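Reducing end xylose-releasing exo-oligoxylanase (Bacillus halodurans, PDB 1WU4) hydrolyses xylooligosaccharides of three or more units, releasing xylose from the reducing end with inversion of anomeric configuration. Local coordinates at residues 75-78 against 79-82; 321-324 against 325-329; 198-201 against 202-205; 92-96 against 97-101. The protein carries 1 engineered substitution. All coordinates share one frame; numbering follows the deposited sequence.

Contact 1. Residues 75-78 against 79-82; sequences GMMM and AVQM
M77 and Q81 run side by side, one helical turn apart, and point the same way. SD of M77 lies 3.7 Å from NE2 of Q81. The same sulfur is 4.1 Å from CG1 of V80; the M77 and V80 side chains cross at a slant. CG of M77 is anti to the backbone N (chi1 -178°), and the bend at chi2 brings the sulfur to both partners.

Packing is tight round O of M77. CG1 of V80 stands 3.2 Å from this oxygen and CG of Q81 stands 3.1 Å from it, while N of Q81 donates a helical bond to it. These residues form the last turns of helix 69-81, in the (alpha/alpha)6 barrel of glycoside hydrolase family 8. M76 and A79 face helix 85-99, M77 and V80 meet F139 of helix 127-144, and M78 packs on helix 358-372. The amide of Q81 is held at both ends: NE2 donates to O of K377, and OE1 accepts from NE1 of W379. This should fix its rotation.

The far end is looser. M82 has left the helix and is partly exposed. Its N still reaches O of M78 at 3.0 Å, but the N-H...O angle falls to 139°. CG of M82 touches that oxygen too, and beyond it the chain folds away from residues 75-78 toward W36 and L370.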
loop_
_atom_site.group_PDB
_atom_site.type_symbol
_atom_site.label_atom_id
_atom_site.label_comp_id
_atom_site.label_asym_id
_atom_site.label_seq_id
_atom_site.Cartn_x
_atom_site.Cartn_y
_atom_site.Cartn_z
ATOM N N GLY A 75 -0.888 -1.076 9.110
ATOM C CA GLY A 75 -1.036 -1.908 10.293
ATOM C C GLY A 75 -2.411 -2.527 10.407
ATOM O O GLY A 75 -2.552 -3.694 10.770
ATOM N N MET A 76 -3.436 -1.738 10.111
ATOM C CA MET A 76 -4.799 -2.240 10.158
ATOM C C MET A 76 -4.991 -3.311 9.084
ATOM O O MET A 76 -5.604 -4.343 9.338
ATOM C CB MET A 76 -5.791 -1.088 9.973
ATOM C CG MET A 76 -5.954 -0.258 11.239
ATOM S SD MET A 76 -6.764 1.326 10.975
ATOM C CE MET A 76 -8.368 0.799 10.382
ATOM N N MET A 77 -4.453 -3.080 7.890
ATOM C CA MET A 77 -4.582 -4.073 6.829
ATOM C C MET A 77 -3.871 -5.366 7.234
ATOM O O MET A 77 -4.394 -6.462 7.033
ATOM C CB MET A 77 -3.999 -3.544 5.515
ATOM C CG MET A 77 -4.140 -4.515 4.341
ATOM S SD MET A 77 -5.847 -5.009 4.003
ATOM C CE MET A 77 -6.396 -3.636 3.000
ATOM N N MET A 78 -2.678 -5.237 7.804
ATOM C CA MET A 78 -1.923 -6.405 8.243
ATOM C C MET A 78 -2.695 -7.164 9.319
ATOM O O MET A 78 -2.813 -8.392 9.270
ATOM C CB MET A 78 -0.564 -5.973 8.798
ATOM C CG MET A 78 0.349 -5.341 7.758
ATOM S SD MET A 78 1.707 -4.412 8.501
ATOM C CE MET A 78 2.624 -3.910 7.031
ATOM N N ALA A 79 -3.218 -6.428 10.295
ATOM C CA ALA A 79 -3.966 -7.038 11.387
ATOM C C ALA A 79 -5.204 -7.801 10.926
ATOM O O ALA A 79 -5.459 -8.910 11.398
ATOM C CB ALA A 79 -4.355 -5.979 12.414
ATOM N N VAL A 80 -5.979 -7.227 10.010
ATOM C CA VAL A 80 -7.168 -7.935 9.554
ATOM C C VAL A 80 -6.781 -9.160 8.720
ATOM O O VAL A 80 -7.453 -10.186 8.787
ATOM C CB VAL A 80 -8.139 -7.002 8.772
ATOM C CG1 VAL A 80 -7.521 -6.541 7.465
ATOM C CG2 VAL A 80 -9.461 -7.720 8.543
ATOM N N GLN A 81 -5.693 -9.069 7.959
ATOM C CA GLN A 81 -5.243 -10.219 7.174
ATOM C C GLN A 81 -4.813 -11.347 8.117
ATOM O O GLN A 81 -4.962 -12.528 7.799
ATOM C CB GLN A 81 -4.060 -9.845 6.273
ATOM C CG GLN A 81 -4.397 -8.939 5.092
ATOM C CD GLN A 81 -5.418 -9.550 4.152
ATOM O OE1 GLN A 81 -5.540 -10.774 4.056
ATOM N NE2 GLN A 81 -6.149 -8.700 3.438
ATOM N N MET A 82 -4.287 -10.970 9.281
ATOM C CA MET A 82 -3.816 -11.936 10.273
ATOM C C MET A 82 -4.887 -12.335 11.289
ATOM O O MET A 82 -4.618 -13.094 12.223
ATOM C CB MET A 82 -2.602 -11.371 11.017
ATOM C CG MET A 82 -1.374 -11.151 10.148
ATOM S SD MET A 82 -0.720 -12.680 9.453
ATOM C CE MET A 82 -0.071 -13.460 10.918
#

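Contact 2. Residues 321-324 against 325-329; sequences VGLI and ATNAM
L323 and N327 lie one turn apart on helix 320-329, an element of the (alpha/alpha)6 barrel. N of N327 donates to O of L323 at 2.9 Å, with an N-H...O angle of 164°. Their side chains also meet. CD1 of L323 touches the flat amide of N327, 3.6 Å from ND2 and 3.9 Å from OD1. L323 holds CG anti to its own N (chi1 177°), and chi2 near 49° swings CD1 over to the amide. With an alanine at N327, CD1 of L323 would probably lose this cover and a gap would open toward N343 of helix 340-348.

Most of the turn is buried. L323 and T326 touch Y265 of helix 265-278, I324 packs on L346, and N of G322 donates to OD1 of D361. Measured between side chains, T326 is about 10 Å from E70 and from D263, the probable proton donor and acceptor. OG1 of T326 sits between its own backbone N and carbonyl carbon and turns back along the helix. It is 2.9 Å from O of L323 and 3.3 Å from O of G322.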
loop_
_atom_site.group_PDB
_atom_site.type_symbol
_atom_site.label_atom_id
_atom_site.label_comp_id
_atom_site.label_asym_id
_atom_site.label_seq_id
_atom_site.Cartn_x
_atom_site.Cartn_y
_atom_site.Cartn_z
ATOM N N VAL A 321 15.938 -3.085 0.960
ATOM C CA VAL A 321 15.194 -4.280 1.354
ATOM C C VAL A 321 13.745 -4.136 0.879
ATOM O O VAL A 321 13.145 -5.092 0.390
ATOM C CB VAL A 321 15.247 -4.495 2.891
ATOM C CG1 VAL A 321 14.298 -5.615 3.303
ATOM C CG2 VAL A 321 16.670 -4.849 3.308
ATOM N N GLY A 322 13.191 -2.933 1.013
ATOM C CA GLY A 322 11.834 -2.697 0.554
ATOM C C GLY A 322 11.754 -2.881 -0.955
ATOM O O GLY A 322 10.781 -3.432 -1.466
ATOM N N LEU A 323 12.772 -2.412 -1.672
ATOM C CA LEU A 323 12.796 -2.562 -3.124
ATOM C C LEU A 323 12.796 -4.053 -3.484
ATOM O O LEU A 323 12.047 -4.482 -4.358
ATOM C CB LEU A 323 14.024 -1.852 -3.711
ATOM C CG LEU A 323 14.256 -1.962 -5.224
ATOM C CD1 LEU A 323 12.978 -1.629 -5.989
ATOM C CD2 LEU A 323 15.381 -1.019 -5.629
ATOM N N ILE A 324 13.631 -4.835 -2.804
ATOM C CA ILE A 324 13.697 -6.275 -3.046
ATOM C C ILE A 324 12.323 -6.908 -2.821
ATOM O O ILE A 324 11.845 -7.694 -3.641
ATOM C CB ILE A 324 14.724 -6.953 -2.102
ATOM C CG1 ILE A 324 16.142 -6.543 -2.497
ATOM C CG2 ILE A 324 14.557 -8.472 -2.135
ATOM C CD1 ILE A 324 17.211 -7.052 -1.543
ATOM N N ALA A 325 11.687 -6.560 -1.708
ATOM C CA ALA A 325 10.375 -7.104 -1.381
ATOM C C ALA A 325 9.322 -6.776 -2.432
ATOM O O ALA A 325 8.546 -7.646 -2.829
ATOM C CB ALA A 325 9.922 -6.589 -0.018
ATOM N N THR A 326 9.291 -5.527 -2.887
ATOM C CA THR A 326 8.294 -5.142 -3.877
ATOM C C THR A 326 8.539 -5.795 -5.231
ATOM O O THR A 326 7.589 -6.207 -5.895
ATOM C CB THR A 326 8.207 -3.608 -4.050
ATOM O OG1 THR A 326 9.474 -3.091 -4.474
ATOM C CG2 THR A 326 7.794 -2.948 -2.735
ATOM N N ASN A 327 9.802 -5.903 -5.638
ATOM C CA ASN A 327 10.101 -6.538 -6.917
ATOM C C ASN A 327 9.690 -8.006 -6.873
ATOM O O ASN A 327 9.214 -8.558 -7.867
ATOM C CB ASN A 327 11.590 -6.423 -7.255
ATOM C CG ASN A 327 11.965 -5.046 -7.766
ATOM O OD1 ASN A 327 11.097 -4.243 -8.123
ATOM N ND2 ASN A 327 13.263 -4.770 -7.821
ATOM N N ALA A 328 9.873 -8.641 -5.718
ATOM C CA ALA A 328 9.495 -10.041 -5.562
ATOM C C ALA A 328 7.973 -10.180 -5.595
ATOM O O ALA A 328 7.440 -11.082 -6.237
ATOM C CB ALA A 328 10.051 -10.592 -4.253
ATOM N N MET A 329 7.274 -9.287 -4.898
ATOM C CA MET A 329 5.814 -9.321 -4.877
ATOM C C MET A 329 5.286 -9.123 -6.300
ATOM O O MET A 329 4.238 -9.658 -6.669
ATOM C CB MET A 329 5.272 -8.230 -3.943
ATOM C CG MET A 329 3.756 -8.226 -3.778
ATOM S SD MET A 329 3.307 -7.384 -2.253
ATOM C CE MET A 329 1.601 -6.933 -2.604
#

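Contact 3. Residues 198-201 against 202-205; sequences YHLP and HFYE
Y204 folds its ring back across the peptide of L200. O of L200 sits 3.1 Å above the ring plane, over its centre. The phenol end goes further and meets the start of the same residue: N of L200 donates to OH of Y204 at 3.1 Å, and the bond is nearly straight (166°). OH is also hydrogen-bonded to OE1 of E131. O of L200 in turn accepts from N of Y204 at 3.1 Å, and more weakly from N of F203. L200 is thus the N-cap of helix 201-210, and P201 opens its first turn.

The L200 side chain lies alongside F203, with CD1 over the ring face in a CH-pi contact, 3.7 Å from the ring centroid and 16° off the normal. With CG of H202 between its backbone N and carbonyl carbon (chi1 46°), the imidazole turns back beside L200, and its CE1 touches CD2 of L200 at 3.9 Å. CD2 of H202 lies in plane at the edge of the F203 ring. ND1 of H202 is buried without a polar partner in the model.

Y198 lies about 4 Å, side chain to side chain, from D263, the probable proton acceptor. H199 bonds S226 of helix 216-233 and S194 of strand 193-194, and E205 forms a salt bridge with R227. L200 and F203 pack on helix 127-144; L200, P201 and H202 touch helix 265-278.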
loop_
_atom_site.group_PDB
_atom_site.type_symbol
_atom_site.label_atom_id
_atom_site.label_comp_id
_atom_site.label_asym_id
_atom_site.label_seq_id
_atom_site.Cartn_x
_atom_site.Cartn_y
_atom_site.Cartn_z
ATOM N N TYR A 198 0.310 5.360 -5.394
ATOM C CA TYR A 198 -0.964 5.507 -4.687
ATOM C C TYR A 198 -2.113 4.830 -5.431
ATOM O O TYR A 198 -3.196 4.639 -4.873
ATOM C CB TYR A 198 -1.328 6.986 -4.547
ATOM C CG TYR A 198 -0.553 7.790 -3.524
ATOM C CD1 TYR A 198 0.651 7.333 -2.986
ATOM C CD2 TYR A 198 -1.013 9.048 -3.131
ATOM C CE1 TYR A 198 1.380 8.118 -2.079
ATOM C CE2 TYR A 198 -0.300 9.833 -2.236
ATOM C CZ TYR A 198 0.893 9.367 -1.714
ATOM O OH TYR A 198 1.597 10.162 -0.835
ATOM N N HIS A 199 -1.892 4.485 -6.695
ATOM C CA HIS A 199 -2.943 3.874 -7.499
ATOM C C HIS A 199 -3.167 2.405 -7.194
ATOM O O HIS A 199 -2.300 1.564 -7.431
ATOM C CB HIS A 199 -2.636 4.092 -8.981
ATOM C CG HIS A 199 -2.748 5.525 -9.397
ATOM N ND1 HIS A 199 -3.855 6.026 -10.046
ATOM C CD2 HIS A 199 -1.936 6.583 -9.165
ATOM C CE1 HIS A 199 -3.722 7.332 -10.192
ATOM N NE2 HIS A 199 -2.567 7.696 -9.666
ATOM N N LEU A 200 -4.354 2.111 -6.674
ATOM C CA LEU A 200 -4.728 0.756 -6.291
ATOM C C LEU A 200 -6.030 0.365 -6.985
ATOM O O LEU A 200 -7.094 0.313 -6.359
ATOM C CB LEU A 200 -4.903 0.696 -4.772
ATOM C CG LEU A 200 -3.734 1.248 -3.948
ATOM C CD1 LEU A 200 -4.124 1.285 -2.476
ATOM C CD2 LEU A 200 -2.489 0.395 -4.158
ATOM N N PRO A 201 -5.960 0.071 -8.294
ATOM C CA PRO A 201 -7.174 -0.304 -9.023
ATOM C C PRO A 201 -7.915 -1.476 -8.400
ATOM O O PRO A 201 -9.148 -1.527 -8.440
ATOM C CB PRO A 201 -6.661 -0.598 -10.436
ATOM C CG PRO A 201 -5.233 -0.994 -10.220
ATOM C CD PRO A 201 -4.768 -0.038 -9.151
ATOM N N HIS A 202 -7.165 -2.410 -7.821
ATOM C CA HIS A 202 -7.769 -3.570 -7.182
ATOM C C HIS A 202 -8.578 -3.169 -5.946
ATOM O O HIS A 202 -9.572 -3.813 -5.616
ATOM C CB HIS A 202 -6.699 -4.624 -6.843
ATOM C CG HIS A 202 -5.470 -4.070 -6.192
ATOM N ND1 HIS A 202 -4.741 -3.034 -6.735
ATOM C CD2 HIS A 202 -4.820 -4.434 -5.060
ATOM C CE1 HIS A 202 -3.694 -2.784 -5.965
ATOM N NE2 HIS A 202 -3.718 -3.620 -4.944
ATOM N N PHE A 203 -8.161 -2.102 -5.268
ATOM C CA PHE A 203 -8.901 -1.611 -4.108
ATOM C C PHE A 203 -10.187 -0.953 -4.611
ATOM O O PHE A 203 -11.267 -1.168 -4.057
ATOM C CB PHE A 203 -8.085 -0.563 -3.341
ATOM C CG PHE A 203 -7.077 -1.134 -2.374
ATOM C CD1 PHE A 203 -6.297 -2.239 -2.711
ATOM C CD2 PHE A 203 -6.878 -0.533 -1.134
ATOM C CE1 PHE A 203 -5.333 -2.736 -1.827
ATOM C CE2 PHE A 203 -5.919 -1.019 -0.246
ATOM C CZ PHE A 203 -5.145 -2.120 -0.590
ATOM N N TYR A 204 -10.073 -0.159 -5.673
ATOM C CA TYR A 204 -11.235 0.543 -6.214
ATOM C C TYR A 204 -12.292 -0.418 -6.753
ATOM O O TYR A 204 -13.484 -0.126 -6.691
ATOM C CB TYR A 204 -10.804 1.542 -7.297
ATOM C CG TYR A 204 -9.610 2.394 -6.908
ATOM C CD1 TYR A 204 -9.315 2.659 -5.565
ATOM C CD2 TYR A 204 -8.734 2.877 -7.876
ATOM C CE1 TYR A 204 -8.172 3.365 -5.203
ATOM C CE2 TYR A 204 -7.589 3.589 -7.524
ATOM C CZ TYR A 204 -7.310 3.821 -6.184
ATOM O OH TYR A 204 -6.141 4.455 -5.832
ATOM N N GLU A 205 -11.861 -1.560 -7.282
ATOM C CA GLU A 205 -12.805 -2.556 -7.785
ATOM C C GLU A 205 -13.702 -2.982 -6.626
ATOM O O GLU A 205 -14.913 -3.144 -6.776
ATOM C CB GLU A 205 -12.056 -3.781 -8.315
ATOM C CG GLU A 205 -11.181 -3.503 -9.519
ATOM C CD GLU A 205 -11.949 -3.548 -10.822
ATOM O OE1 GLU A 205 -13.077 -3.012 -10.876
ATOM O OE2 GLU A 205 -11.413 -4.114 -11.796
#

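Contact 4. Residues 92-96 against 97-101; sequences WNWTM and KNMYM
N98 sets its amide on the indole of W94. OD1 stands 3.2 Å above the ring plane, over its centre, and the amide and ring planes are 70° apart. CB of N98 covers the six-membered ring in a CH-pi contact, 4.0 Å from its centroid. SD of M99 meets the same indole in plane, at the edge, 3.9 Å from CZ3: a Met-aromatic contact. A leucine at W94 would probably leave the N98 amide without its flat support and free to turn, and take from M99 its aromatic edge.

A second Met-aromatic pair follows. M96 lies alongside Y100, bent at chi2 and chi3, and its CE is 3.8 Å from CG of Y100. A water bridges N93 and K97; it accepts from ND2 of N93 and weakly from NZ of K97. ND2 of N93 also bonds O of D55.

The backbone of helix 85-99, in the (alpha/alpha)6 barrel, places these groups. O of T95 takes two donors, N of M99 at 2.8 Å and N of Y100 at 3.1 Å. The second closes a wider pi-type turn, and the chain is extended at Y100.

Helix 69-81 meets W94 and T95 through M72, and M99 through T69. L56 of strand 56-59 touches W94 and K97, Y58 meets the W94 ring, and F110 packs edge-to-face on Y100. M99 pairs by backbone with A111, and M101 with G108 and Y109.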
loop_
_atom_site.group_PDB
_atom_site.type_symbol
_atom_site.label_atom_id
_atom_site.label_comp_id
_atom_site.label_asym_id
_atom_site.label_seq_id
_atom_site.Cartn_x
_atom_site.Cartn_y
_atom_site.Cartn_z
ATOM N N TRP A 92 -6.810 1.421 15.079
ATOM C CA TRP A 92 -7.905 2.246 14.583
ATOM C C TRP A 92 -8.356 3.238 15.658
ATOM O O TRP A 92 -8.672 4.388 15.362
ATOM C CB TRP A 92 -9.067 1.345 14.154
ATOM C CG TRP A 92 -10.286 2.066 13.654
ATOM C CD1 TRP A 92 -11.575 1.832 14.033
ATOM C CD2 TRP A 92 -10.343 3.108 12.664
ATOM N NE1 TRP A 92 -12.431 2.656 13.345
ATOM C CE2 TRP A 92 -11.703 3.449 12.498
ATOM C CE3 TRP A 92 -9.379 3.783 11.901
ATOM C CZ2 TRP A 92 -12.128 4.437 11.601
ATOM C CZ3 TRP A 92 -9.803 4.768 11.006
ATOM C CH2 TRP A 92 -11.168 5.083 10.868
ATOM N N ASN A 93 -8.371 2.792 16.911
ATOM C CA ASN A 93 -8.772 3.661 18.009
ATOM C C ASN A 93 -7.796 4.835 18.135
ATOM O O ASN A 93 -8.215 5.984 18.286
ATOM C CB ASN A 93 -8.826 2.861 19.316
ATOM C CG ASN A 93 -9.461 3.642 20.450
ATOM O OD1 ASN A 93 -10.466 4.330 20.259
ATOM N ND2 ASN A 93 -8.887 3.527 21.643
ATOM N N TRP A 94 -6.498 4.549 18.059
ATOM C CA TRP A 94 -5.479 5.593 18.155
ATOM C C TRP A 94 -5.650 6.562 16.989
ATOM O O TRP A 94 -5.556 7.779 17.149
ATOM C CB TRP A 94 -4.080 4.973 18.093
ATOM C CG TRP A 94 -2.970 5.836 18.647
ATOM C CD1 TRP A 94 -2.427 5.759 19.901
ATOM C CD2 TRP A 94 -2.240 6.864 17.960
ATOM N NE1 TRP A 94 -1.404 6.666 20.033
ATOM C CE2 TRP A 94 -1.266 7.358 18.860
ATOM C CE3 TRP A 94 -2.311 7.416 16.671
ATOM C CZ2 TRP A 94 -0.370 8.376 18.513
ATOM C CZ3 TRP A 94 -1.417 8.431 16.326
ATOM C CH2 TRP A 94 -0.458 8.898 17.247
ATOM N N THR A 95 -5.896 6.001 15.809
ATOM C CA THR A 95 -6.081 6.781 14.594
ATOM C C THR A 95 -7.242 7.765 14.711
ATOM O O THR A 95 -7.098 8.950 14.405
ATOM C CB THR A 95 -6.328 5.848 13.392
ATOM O OG1 THR A 95 -5.199 4.983 13.225
ATOM C CG2 THR A 95 -6.537 6.653 12.118
ATOM N N MET A 96 -8.395 7.273 15.147
ATOM C CA MET A 96 -9.565 8.128 15.291
ATOM C C MET A 96 -9.403 9.159 16.401
ATOM O O MET A 96 -9.875 10.289 16.285
ATOM C CB MET A 96 -10.807 7.277 15.559
ATOM C CG MET A 96 -11.407 6.645 14.311
ATOM S SD MET A 96 -11.876 7.890 13.088
ATOM C CE MET A 96 -13.007 8.879 14.040
ATOM N N LYS A 97 -8.722 8.773 17.469
ATOM C CA LYS A 97 -8.520 9.664 18.600
ATOM C C LYS A 97 -7.530 10.796 18.330
ATOM O O LYS A 97 -7.789 11.951 18.671
ATOM C CB LYS A 97 -8.043 8.848 19.803
ATOM C CG LYS A 97 -7.901 9.637 21.092
ATOM C CD LYS A 97 -7.326 8.768 22.203
ATOM C CE LYS A 97 -8.160 7.512 22.428
ATOM N NZ LYS A 97 -9.571 7.819 22.799
ATOM N N ASN A 98 -6.409 10.471 17.695
ATOM C CA ASN A 98 -5.359 11.454 17.449
ATOM C C ASN A 98 -5.159 11.979 16.030
ATOM O O ASN A 98 -4.620 13.070 15.853
ATOM C CB ASN A 98 -4.023 10.884 17.933
ATOM C CG ASN A 98 -4.058 10.464 19.386
ATOM O OD1 ASN A 98 -3.700 9.336 19.727
ATOM N ND2 ASN A 98 -4.485 11.372 20.252
ATOM N N MET A 99 -5.580 11.222 15.025
ATOM C CA MET A 99 -5.356 11.646 13.651
ATOM C C MET A 99 -6.562 12.218 12.914
ATOM O O MET A 99 -6.406 13.109 12.081
ATOM C CB MET A 99 -4.756 10.478 12.858
ATOM C CG MET A 99 -3.594 9.804 13.586
ATOM S SD MET A 99 -2.796 8.468 12.667
ATOM C CE MET A 99 -1.347 9.315 12.056
ATOM N N TYR A 100 -7.756 11.723 13.215
ATOM C CA TYR A 100 -8.953 12.219 12.541
ATOM C C TYR A 100 -9.139 13.709 12.804
ATOM O O TYR A 100 -9.088 14.160 13.950
ATOM C CB TYR A 100 -10.195 11.461 13.003
ATOM C CG TYR A 100 -11.446 11.905 12.285
ATOM C CD1 TYR A 100 -11.654 11.583 10.942
ATOM C CD2 TYR A 100 -12.405 12.680 12.932
ATOM C CE1 TYR A 100 -12.787 12.024 10.264
ATOM C CE2 TYR A 100 -13.540 13.128 12.264
ATOM C CZ TYR A 100 -13.724 12.795 10.932
ATOM O OH TYR A 100 -14.846 13.238 10.272
ATOM N N MET A 101 -9.362 14.470 11.739
ATOM C CA MET A 101 -9.534 15.911 11.858
ATOM C C MET A 101 -10.982 16.371 11.810
ATOM O O MET A 101 -11.719 16.056 10.880
ATOM C CB MET A 101 -8.744 16.620 10.759
ATOM C CG MET A 101 -7.245 16.400 10.852
ATOM S SD MET A 101 -6.311 17.285 9.586
ATOM C CE MET A 101 -6.510 16.184 8.180
HETATM O O HOH W 1 -9.959 4.693 24.033
#

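Along the chain the order is contacts 1, 4, 3 and 2. All four lie in the glycoside hydrolase family 8 region and sit on or at the start of helices. Contact 1 joins two others: its centre is about 17 Å from those of contacts 3 and 4. CE of M77 touches CZ of F203 at 4.1 Å, and CE of M76 touches CE3 of W92 at 3.5 Å, where successive helices 69-81 and 85-99 pack together. Contact 2 touches none of the others. Contacts 2 and 4 lie on opposite sides of the chain's centre, about 30 Å apart between centres. Contact 3 lies nearest the probable catalytic side chains; the others are about 8 to 10 Å away.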